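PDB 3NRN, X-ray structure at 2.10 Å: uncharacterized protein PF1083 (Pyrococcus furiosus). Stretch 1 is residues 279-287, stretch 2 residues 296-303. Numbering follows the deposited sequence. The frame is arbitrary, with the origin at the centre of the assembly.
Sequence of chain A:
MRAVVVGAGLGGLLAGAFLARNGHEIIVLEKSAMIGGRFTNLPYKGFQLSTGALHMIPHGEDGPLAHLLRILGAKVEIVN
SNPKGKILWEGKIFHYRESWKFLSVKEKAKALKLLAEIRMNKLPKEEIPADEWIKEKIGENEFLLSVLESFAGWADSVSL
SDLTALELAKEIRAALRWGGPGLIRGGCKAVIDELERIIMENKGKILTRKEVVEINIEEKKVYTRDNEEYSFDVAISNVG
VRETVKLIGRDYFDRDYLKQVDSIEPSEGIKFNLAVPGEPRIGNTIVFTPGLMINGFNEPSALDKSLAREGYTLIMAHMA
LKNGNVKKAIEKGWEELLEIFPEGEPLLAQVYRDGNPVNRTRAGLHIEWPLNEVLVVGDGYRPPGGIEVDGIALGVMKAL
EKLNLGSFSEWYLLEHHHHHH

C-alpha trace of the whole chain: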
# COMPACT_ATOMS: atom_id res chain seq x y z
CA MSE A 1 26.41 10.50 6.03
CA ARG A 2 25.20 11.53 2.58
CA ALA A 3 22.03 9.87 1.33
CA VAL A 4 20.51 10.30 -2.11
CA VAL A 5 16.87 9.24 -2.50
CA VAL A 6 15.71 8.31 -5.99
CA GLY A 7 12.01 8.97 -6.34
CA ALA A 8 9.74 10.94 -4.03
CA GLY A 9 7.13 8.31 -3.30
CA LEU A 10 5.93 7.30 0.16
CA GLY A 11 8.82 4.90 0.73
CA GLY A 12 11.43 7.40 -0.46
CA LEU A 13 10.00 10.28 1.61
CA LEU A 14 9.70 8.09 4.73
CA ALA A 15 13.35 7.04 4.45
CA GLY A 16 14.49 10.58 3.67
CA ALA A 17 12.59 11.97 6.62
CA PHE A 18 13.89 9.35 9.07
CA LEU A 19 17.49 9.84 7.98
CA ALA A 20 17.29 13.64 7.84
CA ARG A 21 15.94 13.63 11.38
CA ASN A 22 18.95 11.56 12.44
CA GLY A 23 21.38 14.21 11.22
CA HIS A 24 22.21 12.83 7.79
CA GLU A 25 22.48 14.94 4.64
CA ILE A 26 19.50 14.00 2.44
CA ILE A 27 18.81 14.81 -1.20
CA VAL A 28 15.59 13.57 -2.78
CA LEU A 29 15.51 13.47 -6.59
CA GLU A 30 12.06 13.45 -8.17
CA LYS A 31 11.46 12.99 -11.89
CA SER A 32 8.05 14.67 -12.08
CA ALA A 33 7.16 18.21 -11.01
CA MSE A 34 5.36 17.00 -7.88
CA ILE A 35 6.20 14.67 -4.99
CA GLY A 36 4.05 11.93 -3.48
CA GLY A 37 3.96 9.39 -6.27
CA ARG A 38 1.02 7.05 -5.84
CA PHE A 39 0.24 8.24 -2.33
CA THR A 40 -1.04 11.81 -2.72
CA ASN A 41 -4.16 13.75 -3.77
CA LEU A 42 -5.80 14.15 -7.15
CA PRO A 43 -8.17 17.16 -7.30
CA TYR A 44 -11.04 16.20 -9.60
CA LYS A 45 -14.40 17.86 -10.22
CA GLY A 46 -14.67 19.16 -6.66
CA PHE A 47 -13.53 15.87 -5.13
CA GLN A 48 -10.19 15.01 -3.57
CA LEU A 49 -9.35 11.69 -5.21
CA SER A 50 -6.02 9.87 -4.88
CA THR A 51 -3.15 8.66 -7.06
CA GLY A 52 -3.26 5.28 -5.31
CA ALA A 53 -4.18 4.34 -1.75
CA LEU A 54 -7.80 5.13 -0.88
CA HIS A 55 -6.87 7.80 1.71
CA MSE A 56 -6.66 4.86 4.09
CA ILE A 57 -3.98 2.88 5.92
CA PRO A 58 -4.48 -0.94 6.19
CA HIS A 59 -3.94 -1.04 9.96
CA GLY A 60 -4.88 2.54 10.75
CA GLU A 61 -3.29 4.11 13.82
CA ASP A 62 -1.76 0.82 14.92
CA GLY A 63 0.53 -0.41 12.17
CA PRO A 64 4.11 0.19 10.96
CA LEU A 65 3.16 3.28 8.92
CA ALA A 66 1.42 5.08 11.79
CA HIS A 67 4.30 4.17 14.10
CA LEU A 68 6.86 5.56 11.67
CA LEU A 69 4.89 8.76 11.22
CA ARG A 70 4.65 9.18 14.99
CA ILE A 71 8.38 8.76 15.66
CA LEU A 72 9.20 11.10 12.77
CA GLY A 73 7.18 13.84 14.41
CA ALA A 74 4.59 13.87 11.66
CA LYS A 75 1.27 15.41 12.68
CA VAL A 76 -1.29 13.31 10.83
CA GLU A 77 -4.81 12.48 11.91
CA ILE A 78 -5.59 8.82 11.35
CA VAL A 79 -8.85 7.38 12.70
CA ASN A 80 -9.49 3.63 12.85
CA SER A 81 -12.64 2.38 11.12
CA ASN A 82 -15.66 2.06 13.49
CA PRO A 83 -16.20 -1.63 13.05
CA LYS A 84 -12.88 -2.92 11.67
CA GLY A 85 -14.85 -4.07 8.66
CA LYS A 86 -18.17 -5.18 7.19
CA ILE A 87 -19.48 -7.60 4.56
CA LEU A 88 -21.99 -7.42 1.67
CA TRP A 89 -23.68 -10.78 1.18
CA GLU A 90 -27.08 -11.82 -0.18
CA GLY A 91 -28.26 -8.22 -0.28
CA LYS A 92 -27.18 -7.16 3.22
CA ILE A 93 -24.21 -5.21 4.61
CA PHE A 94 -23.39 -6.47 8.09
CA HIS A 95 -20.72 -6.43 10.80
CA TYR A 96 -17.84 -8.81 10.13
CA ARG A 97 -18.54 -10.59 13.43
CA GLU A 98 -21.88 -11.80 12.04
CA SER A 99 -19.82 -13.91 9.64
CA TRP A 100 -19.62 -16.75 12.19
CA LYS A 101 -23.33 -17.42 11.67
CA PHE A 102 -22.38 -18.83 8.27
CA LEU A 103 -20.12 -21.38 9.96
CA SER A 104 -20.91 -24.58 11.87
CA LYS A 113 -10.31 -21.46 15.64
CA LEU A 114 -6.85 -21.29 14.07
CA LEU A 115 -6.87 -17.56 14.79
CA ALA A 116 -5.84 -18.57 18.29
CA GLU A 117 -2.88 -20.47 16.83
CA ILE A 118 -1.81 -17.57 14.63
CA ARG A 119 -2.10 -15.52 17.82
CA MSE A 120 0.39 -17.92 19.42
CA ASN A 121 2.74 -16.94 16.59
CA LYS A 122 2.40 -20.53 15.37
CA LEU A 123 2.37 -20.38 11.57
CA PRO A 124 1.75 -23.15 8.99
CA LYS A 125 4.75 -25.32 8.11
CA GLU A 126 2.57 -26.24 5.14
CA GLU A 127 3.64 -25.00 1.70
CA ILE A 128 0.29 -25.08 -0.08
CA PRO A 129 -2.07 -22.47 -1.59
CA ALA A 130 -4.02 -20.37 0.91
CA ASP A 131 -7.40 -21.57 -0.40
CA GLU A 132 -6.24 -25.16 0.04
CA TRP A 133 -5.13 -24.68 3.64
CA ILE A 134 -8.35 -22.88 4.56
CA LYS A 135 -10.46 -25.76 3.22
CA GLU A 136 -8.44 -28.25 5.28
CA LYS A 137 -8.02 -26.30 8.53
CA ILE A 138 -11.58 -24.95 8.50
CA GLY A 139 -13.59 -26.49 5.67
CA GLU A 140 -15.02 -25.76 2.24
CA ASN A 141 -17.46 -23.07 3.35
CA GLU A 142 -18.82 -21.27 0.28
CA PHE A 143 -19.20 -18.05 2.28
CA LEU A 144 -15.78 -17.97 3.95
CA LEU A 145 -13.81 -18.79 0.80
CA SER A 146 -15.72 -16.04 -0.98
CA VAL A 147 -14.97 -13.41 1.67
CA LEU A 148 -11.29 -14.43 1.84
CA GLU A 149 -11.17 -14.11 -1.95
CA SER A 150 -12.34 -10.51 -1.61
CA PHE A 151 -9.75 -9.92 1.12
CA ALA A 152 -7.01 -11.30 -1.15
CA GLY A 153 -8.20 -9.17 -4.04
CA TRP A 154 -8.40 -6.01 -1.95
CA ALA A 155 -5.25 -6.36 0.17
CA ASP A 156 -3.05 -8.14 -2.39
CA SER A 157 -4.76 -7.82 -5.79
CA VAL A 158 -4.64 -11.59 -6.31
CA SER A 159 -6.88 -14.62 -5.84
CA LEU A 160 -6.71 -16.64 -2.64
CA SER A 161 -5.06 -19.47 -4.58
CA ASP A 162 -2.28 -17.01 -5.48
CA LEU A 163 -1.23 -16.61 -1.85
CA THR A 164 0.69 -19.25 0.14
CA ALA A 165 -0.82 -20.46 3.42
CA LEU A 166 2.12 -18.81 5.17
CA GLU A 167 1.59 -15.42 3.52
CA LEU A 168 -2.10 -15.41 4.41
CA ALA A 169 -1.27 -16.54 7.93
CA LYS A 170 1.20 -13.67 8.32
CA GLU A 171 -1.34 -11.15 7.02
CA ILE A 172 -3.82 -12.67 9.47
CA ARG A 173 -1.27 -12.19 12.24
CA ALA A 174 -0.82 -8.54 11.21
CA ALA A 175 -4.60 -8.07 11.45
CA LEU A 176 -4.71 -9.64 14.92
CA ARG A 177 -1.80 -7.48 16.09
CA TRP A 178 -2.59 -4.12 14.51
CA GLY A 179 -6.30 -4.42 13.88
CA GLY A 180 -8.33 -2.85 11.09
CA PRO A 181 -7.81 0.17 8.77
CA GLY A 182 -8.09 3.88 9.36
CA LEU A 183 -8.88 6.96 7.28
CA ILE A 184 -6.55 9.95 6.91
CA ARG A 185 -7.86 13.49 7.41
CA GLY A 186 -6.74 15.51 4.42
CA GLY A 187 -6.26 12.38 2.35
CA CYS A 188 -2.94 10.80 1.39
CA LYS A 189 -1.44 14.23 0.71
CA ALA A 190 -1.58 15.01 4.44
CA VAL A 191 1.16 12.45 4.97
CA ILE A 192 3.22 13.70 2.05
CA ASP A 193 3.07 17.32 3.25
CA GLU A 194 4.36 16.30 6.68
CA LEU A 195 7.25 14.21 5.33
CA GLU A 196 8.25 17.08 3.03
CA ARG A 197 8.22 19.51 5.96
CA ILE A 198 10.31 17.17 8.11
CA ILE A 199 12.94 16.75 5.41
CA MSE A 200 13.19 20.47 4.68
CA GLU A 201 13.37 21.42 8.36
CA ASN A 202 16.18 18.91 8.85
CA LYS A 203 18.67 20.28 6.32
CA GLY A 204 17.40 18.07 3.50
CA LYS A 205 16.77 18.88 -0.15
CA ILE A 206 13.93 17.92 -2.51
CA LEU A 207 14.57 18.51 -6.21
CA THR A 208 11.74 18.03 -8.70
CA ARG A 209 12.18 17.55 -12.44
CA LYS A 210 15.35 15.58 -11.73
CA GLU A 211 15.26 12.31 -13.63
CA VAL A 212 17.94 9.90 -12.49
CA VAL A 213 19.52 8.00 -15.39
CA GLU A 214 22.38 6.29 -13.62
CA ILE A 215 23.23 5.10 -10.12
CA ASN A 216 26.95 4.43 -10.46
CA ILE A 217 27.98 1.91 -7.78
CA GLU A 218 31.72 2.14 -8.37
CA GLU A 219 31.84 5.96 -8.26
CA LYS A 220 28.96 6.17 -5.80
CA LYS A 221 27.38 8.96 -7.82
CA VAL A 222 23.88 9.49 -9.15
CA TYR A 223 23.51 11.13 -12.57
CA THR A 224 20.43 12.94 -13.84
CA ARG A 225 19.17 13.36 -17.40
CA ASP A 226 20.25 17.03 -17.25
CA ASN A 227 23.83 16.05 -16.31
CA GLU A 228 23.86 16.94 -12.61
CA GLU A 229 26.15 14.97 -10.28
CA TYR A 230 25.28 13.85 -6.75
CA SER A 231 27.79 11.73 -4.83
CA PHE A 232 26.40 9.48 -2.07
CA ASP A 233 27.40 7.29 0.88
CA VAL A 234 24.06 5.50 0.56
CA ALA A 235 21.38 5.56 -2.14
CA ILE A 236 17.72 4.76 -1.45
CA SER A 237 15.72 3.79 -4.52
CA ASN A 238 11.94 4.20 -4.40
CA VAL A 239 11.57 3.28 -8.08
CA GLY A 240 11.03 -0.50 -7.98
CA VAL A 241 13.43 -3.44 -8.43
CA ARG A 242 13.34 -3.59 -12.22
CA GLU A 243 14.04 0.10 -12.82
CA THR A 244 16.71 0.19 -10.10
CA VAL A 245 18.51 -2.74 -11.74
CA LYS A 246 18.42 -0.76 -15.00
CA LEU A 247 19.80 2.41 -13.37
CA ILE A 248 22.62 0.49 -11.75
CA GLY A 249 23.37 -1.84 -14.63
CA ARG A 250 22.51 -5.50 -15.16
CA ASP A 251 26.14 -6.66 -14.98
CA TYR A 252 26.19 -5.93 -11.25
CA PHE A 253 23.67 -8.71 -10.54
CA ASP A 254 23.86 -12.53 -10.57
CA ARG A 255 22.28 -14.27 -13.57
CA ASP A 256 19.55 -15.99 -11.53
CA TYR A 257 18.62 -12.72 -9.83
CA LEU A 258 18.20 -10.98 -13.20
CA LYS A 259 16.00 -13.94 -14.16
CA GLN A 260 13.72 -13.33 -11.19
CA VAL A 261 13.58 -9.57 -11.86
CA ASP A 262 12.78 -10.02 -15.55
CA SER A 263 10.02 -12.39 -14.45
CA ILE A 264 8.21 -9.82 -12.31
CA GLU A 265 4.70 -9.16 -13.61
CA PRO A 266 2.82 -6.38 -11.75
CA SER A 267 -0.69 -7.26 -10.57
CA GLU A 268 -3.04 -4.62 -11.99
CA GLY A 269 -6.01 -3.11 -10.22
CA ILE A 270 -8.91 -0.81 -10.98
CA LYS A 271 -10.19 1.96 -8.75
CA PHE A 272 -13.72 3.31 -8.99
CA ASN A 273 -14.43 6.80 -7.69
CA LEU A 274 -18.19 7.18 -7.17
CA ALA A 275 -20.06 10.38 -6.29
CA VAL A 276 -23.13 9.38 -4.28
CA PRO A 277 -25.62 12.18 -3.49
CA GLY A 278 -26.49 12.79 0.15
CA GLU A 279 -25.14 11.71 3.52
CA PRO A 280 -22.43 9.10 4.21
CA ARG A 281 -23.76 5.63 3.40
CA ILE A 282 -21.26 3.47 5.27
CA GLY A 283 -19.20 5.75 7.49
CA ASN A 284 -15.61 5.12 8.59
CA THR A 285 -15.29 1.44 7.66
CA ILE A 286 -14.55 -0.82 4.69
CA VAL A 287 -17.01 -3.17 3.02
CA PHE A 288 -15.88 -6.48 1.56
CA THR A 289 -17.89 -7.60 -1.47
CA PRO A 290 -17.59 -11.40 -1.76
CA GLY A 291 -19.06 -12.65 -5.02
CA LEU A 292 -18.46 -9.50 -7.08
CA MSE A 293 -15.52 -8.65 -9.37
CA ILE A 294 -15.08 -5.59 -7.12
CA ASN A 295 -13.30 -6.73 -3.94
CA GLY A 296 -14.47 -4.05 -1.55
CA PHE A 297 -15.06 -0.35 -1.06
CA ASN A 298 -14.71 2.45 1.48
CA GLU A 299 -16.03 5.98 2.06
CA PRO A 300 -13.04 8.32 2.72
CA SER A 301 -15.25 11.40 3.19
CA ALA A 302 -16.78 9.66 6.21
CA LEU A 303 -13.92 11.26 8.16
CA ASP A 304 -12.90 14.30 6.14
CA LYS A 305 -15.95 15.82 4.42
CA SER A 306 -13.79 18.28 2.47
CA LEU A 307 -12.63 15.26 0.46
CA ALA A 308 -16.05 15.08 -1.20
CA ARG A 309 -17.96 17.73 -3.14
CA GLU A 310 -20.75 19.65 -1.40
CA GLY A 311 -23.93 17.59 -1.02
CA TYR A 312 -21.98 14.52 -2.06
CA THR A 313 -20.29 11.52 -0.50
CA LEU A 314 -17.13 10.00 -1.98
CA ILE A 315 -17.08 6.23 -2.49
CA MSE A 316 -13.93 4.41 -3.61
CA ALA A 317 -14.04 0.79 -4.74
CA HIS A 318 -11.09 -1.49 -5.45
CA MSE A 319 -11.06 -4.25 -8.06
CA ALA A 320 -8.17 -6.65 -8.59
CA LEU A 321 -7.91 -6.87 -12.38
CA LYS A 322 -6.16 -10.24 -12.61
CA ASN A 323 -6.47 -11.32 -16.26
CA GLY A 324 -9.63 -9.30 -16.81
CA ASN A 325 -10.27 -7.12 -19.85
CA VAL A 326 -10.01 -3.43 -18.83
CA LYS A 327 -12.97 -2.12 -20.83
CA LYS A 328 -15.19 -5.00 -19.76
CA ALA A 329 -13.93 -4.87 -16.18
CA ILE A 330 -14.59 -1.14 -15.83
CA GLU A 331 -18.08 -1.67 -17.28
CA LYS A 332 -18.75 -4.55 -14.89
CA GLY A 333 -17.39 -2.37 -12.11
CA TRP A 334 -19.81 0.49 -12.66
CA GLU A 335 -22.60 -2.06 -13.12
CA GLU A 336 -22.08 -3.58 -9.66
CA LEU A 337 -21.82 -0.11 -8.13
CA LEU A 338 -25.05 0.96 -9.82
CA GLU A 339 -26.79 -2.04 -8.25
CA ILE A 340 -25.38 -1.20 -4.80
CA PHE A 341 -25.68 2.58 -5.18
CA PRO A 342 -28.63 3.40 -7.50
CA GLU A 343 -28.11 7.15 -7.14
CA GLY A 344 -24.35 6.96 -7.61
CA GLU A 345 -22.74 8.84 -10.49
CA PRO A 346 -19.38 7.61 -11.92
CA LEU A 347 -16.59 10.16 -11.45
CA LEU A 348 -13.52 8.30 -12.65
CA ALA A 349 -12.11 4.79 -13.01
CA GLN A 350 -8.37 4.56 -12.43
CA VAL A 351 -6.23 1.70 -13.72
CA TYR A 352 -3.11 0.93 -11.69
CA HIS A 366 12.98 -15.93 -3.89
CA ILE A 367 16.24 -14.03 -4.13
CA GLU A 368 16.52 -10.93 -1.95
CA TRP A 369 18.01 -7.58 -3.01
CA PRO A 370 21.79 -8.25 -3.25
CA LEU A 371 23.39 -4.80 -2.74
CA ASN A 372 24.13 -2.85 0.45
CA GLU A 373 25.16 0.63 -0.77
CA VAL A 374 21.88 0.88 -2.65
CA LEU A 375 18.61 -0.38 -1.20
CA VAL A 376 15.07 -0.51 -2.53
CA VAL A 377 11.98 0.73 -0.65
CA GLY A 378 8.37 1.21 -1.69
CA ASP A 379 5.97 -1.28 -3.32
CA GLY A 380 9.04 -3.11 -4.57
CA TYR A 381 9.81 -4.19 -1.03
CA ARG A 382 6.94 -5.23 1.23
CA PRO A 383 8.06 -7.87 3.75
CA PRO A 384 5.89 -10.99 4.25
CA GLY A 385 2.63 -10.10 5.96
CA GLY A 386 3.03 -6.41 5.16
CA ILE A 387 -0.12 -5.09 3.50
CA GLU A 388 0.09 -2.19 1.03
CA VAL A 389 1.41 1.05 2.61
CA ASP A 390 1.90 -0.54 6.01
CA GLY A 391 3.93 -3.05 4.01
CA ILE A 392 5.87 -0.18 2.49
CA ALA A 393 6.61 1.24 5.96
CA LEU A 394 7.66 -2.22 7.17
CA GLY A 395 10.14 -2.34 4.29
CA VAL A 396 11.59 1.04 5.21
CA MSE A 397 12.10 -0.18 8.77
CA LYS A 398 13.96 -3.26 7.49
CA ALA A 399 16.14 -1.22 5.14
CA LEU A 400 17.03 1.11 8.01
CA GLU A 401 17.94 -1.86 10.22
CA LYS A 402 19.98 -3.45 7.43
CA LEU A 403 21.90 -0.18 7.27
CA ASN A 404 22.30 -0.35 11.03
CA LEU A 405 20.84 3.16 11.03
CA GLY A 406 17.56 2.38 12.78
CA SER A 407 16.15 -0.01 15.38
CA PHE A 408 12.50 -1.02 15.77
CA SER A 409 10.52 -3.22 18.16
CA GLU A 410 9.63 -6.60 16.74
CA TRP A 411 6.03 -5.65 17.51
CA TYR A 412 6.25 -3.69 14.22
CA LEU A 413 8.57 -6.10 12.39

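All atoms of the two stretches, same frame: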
# COMPACT_ATOMS: atom_id res chain seq x y z
N GLU A 279 -25.94 11.96 2.33
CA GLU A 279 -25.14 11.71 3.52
C GLU A 279 -24.32 10.43 3.41
O GLU A 279 -24.62 9.55 2.60
CB GLU A 279 -26.06 11.62 4.74
CG GLU A 279 -26.83 12.89 5.04
CD GLU A 279 -25.92 14.04 5.46
OE1 GLU A 279 -25.26 13.92 6.51
OE2 GLU A 279 -25.87 15.05 4.73
N PRO A 280 -23.27 10.29 4.24
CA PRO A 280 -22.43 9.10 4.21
C PRO A 280 -23.29 7.84 4.30
O PRO A 280 -24.19 7.76 5.13
CB PRO A 280 -21.52 9.28 5.42
CG PRO A 280 -22.34 10.13 6.35
CD PRO A 280 -22.93 11.13 5.40
N ARG A 281 -23.00 6.87 3.44
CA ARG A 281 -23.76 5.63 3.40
C ARG A 281 -23.17 4.49 4.21
O ARG A 281 -23.87 3.55 4.57
CB ARG A 281 -23.93 5.18 1.94
CG ARG A 281 -24.58 6.20 1.02
CD ARG A 281 -25.97 6.60 1.52
NE ARG A 281 -26.59 7.62 0.68
CZ ARG A 281 -27.15 7.39 -0.50
NH1 ARG A 281 -27.18 6.16 -1.00
NH2 ARG A 281 -27.68 8.39 -1.19
N ILE A 282 -21.87 4.55 4.51
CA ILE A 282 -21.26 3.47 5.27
C ILE A 282 -20.42 3.95 6.45
O ILE A 282 -20.17 3.20 7.39
CB ILE A 282 -20.41 2.56 4.35
CG1 ILE A 282 -19.25 3.36 3.75
CG2 ILE A 282 -21.27 2.00 3.22
CD1 ILE A 282 -18.32 2.52 2.89
N GLY A 283 -20.01 5.21 6.41
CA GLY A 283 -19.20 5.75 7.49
C GLY A 283 -17.76 5.28 7.44
O GLY A 283 -17.32 4.71 6.44
N ASN A 284 -17.01 5.52 8.52
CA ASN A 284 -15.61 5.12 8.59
C ASN A 284 -15.45 3.62 8.77
O ASN A 284 -15.33 3.12 9.89
CB ASN A 284 -14.91 5.84 9.75
CG ASN A 284 -13.42 5.54 9.80
OD1 ASN A 284 -12.89 4.82 8.95
ND2 ASN A 284 -12.74 6.10 10.79
N THR A 285 -15.44 2.89 7.65
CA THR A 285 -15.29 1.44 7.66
C THR A 285 -15.03 1.00 6.22
O THR A 285 -15.06 1.81 5.30
CB THR A 285 -16.58 0.74 8.16
OG1 THR A 285 -17.04 1.38 9.35
CG2 THR A 285 -16.30 -0.72 8.49
N ILE A 286 -14.75 -0.29 6.03
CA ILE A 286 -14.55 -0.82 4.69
C ILE A 286 -15.58 -1.92 4.52
O ILE A 286 -15.96 -2.58 5.49
CB ILE A 286 -13.14 -1.42 4.50
CG1 ILE A 286 -12.86 -2.45 5.60
CG2 ILE A 286 -12.10 -0.32 4.50
CD1 ILE A 286 -11.51 -3.12 5.46
N VAL A 287 -16.03 -2.13 3.29
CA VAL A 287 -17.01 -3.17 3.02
C VAL A 287 -16.48 -4.18 2.01
O VAL A 287 -16.21 -3.82 0.87
CB VAL A 287 -18.33 -2.58 2.48
CG1 VAL A 287 -19.34 -3.71 2.22
CG2 VAL A 287 -18.90 -1.57 3.47
N GLY A 296 -14.01 -4.78 -2.72
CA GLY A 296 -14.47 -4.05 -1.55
C GLY A 296 -14.48 -2.56 -1.82
O GLY A 296 -14.00 -2.11 -2.86
N PHE A 297 -15.02 -1.79 -0.89
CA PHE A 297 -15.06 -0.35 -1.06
C PHE A 297 -15.08 0.36 0.29
O PHE A 297 -15.38 -0.24 1.31
CB PHE A 297 -16.27 0.07 -1.91
CG PHE A 297 -17.61 -0.28 -1.30
CD1 PHE A 297 -18.19 0.55 -0.34
CD2 PHE A 297 -18.29 -1.43 -1.69
CE1 PHE A 297 -19.43 0.24 0.21
CE2 PHE A 297 -19.53 -1.75 -1.14
CZ PHE A 297 -20.10 -0.91 -0.19
N ASN A 298 -14.72 1.64 0.27
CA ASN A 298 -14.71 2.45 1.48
C ASN A 298 -15.37 3.80 1.18
O ASN A 298 -15.82 4.04 0.06
CB ASN A 298 -13.26 2.65 1.98
CG ASN A 298 -12.50 3.73 1.22
OD1 ASN A 298 -12.77 4.00 0.05
ND2 ASN A 298 -11.53 4.34 1.88
N GLU A 299 -15.42 4.66 2.19
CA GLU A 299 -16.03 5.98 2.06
C GLU A 299 -15.13 6.98 2.80
O GLU A 299 -15.44 7.41 3.91
CB GLU A 299 -17.43 5.94 2.68
CG GLU A 299 -18.20 7.25 2.64
CD GLU A 299 -19.66 7.05 3.05
OE1 GLU A 299 -20.53 6.94 2.16
OE2 GLU A 299 -19.92 6.99 4.26
N PRO A 300 -14.02 7.38 2.16
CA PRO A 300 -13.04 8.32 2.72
C PRO A 300 -13.58 9.63 3.30
O PRO A 300 -13.04 10.15 4.27
CB PRO A 300 -12.06 8.53 1.57
CG PRO A 300 -12.91 8.33 0.36
CD PRO A 300 -13.75 7.14 0.73
N SER A 301 -14.66 10.15 2.71
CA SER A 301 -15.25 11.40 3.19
C SER A 301 -16.00 11.21 4.51
O SER A 301 -16.49 12.17 5.10
CB SER A 301 -16.20 11.97 2.14
OG SER A 301 -17.29 11.09 1.93
N ALA A 302 -16.10 9.96 4.96
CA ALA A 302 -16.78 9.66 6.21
C ALA A 302 -16.00 10.24 7.38
O ALA A 302 -16.51 10.29 8.50
CB ALA A 302 -16.93 8.15 6.37
N LEU A 303 -14.76 10.66 7.13
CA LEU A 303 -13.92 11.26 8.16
C LEU A 303 -13.69 12.72 7.80
O LEU A 303 -13.97 13.63 8.59
CB LEU A 303 -12.57 10.55 8.27
CG LEU A 303 -11.51 11.25 9.15
CD1 LEU A 303 -12.03 11.38 10.58
CD2 LEU A 303 -10.20 10.48 9.14
O HOH W 1 -14.81 4.38 4.84

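Residues 279-287 and 296-303 of PF1083 run antiparallel, joined as strands at one end and by a carboxylate at the other; together they bury 534 Å². Three residues, E299, F297 and V287, cover the most surface.

At the strand end, V287 and F297 form an antiparallel hydrogen-bonded pair: V287 N donates to F297 O (2.8 Å) and F297 N to V287 O (2.9 Å), so each residue spends both its backbone polar groups on the other. Next to this pair, I286 CA lies 3.5 Å from F297 O in a CA-H...O contact. G296 CA comes within 3.0 Å of V287 O, and the glycine suits so tight an approach: an ideally placed CB on G296 would lie 2.9 Å from that same oxygen, a clash.

The side chains of V287 and F297 share one face of the sheet. F297 has chi1 at 62° (p), and the end of its side chain comes nearer the first stretch. V287 CB sits over the ring face, 3.8 Å from the centroid and 19° off the normal, a CH-pi contact in which the aliphatic carbon meets the pi cloud. The closest atoms of the two side chains are V287 CB and F297 CZ, 3.6 Å apart. I282 approaches the same ring at its edge, with I282 CD1 3.7 Å from F297 CE1.

Beyond the strands, water 1 fills the gap between the backbones. It accepts from E299 N (2.7 Å) and donates to G283 O (3.0 Å) and T285 O (2.6 Å), linking two backbone segments, with T285 O and E299 N 4.2 Å apart.

E299 covers the most surface of all. Its extended side chain (chi1 and chi2 both t) points toward the first stretch and places its carboxylate before a run of three backbone amides. R281 N donates to E299 OE1 (2.8 Å), while I282 N (3.1 Å) and G283 N (2.8 Å) both donate to E299 OE2. A negative charge held by successive N-H groups ties down the 281-283 turn, where G283 adopts a positive phi of 76° that favours glycine. The aliphatic part of E299 also packs, its CB lying 3.3 Å from I282 CG1, and P280 CB touches E299 OE2 at 3.0 Å. Past this site, the 3-10 segment 300-302 presents A302 to the first stretch, with A302 CB 3.2 Å from G283 C.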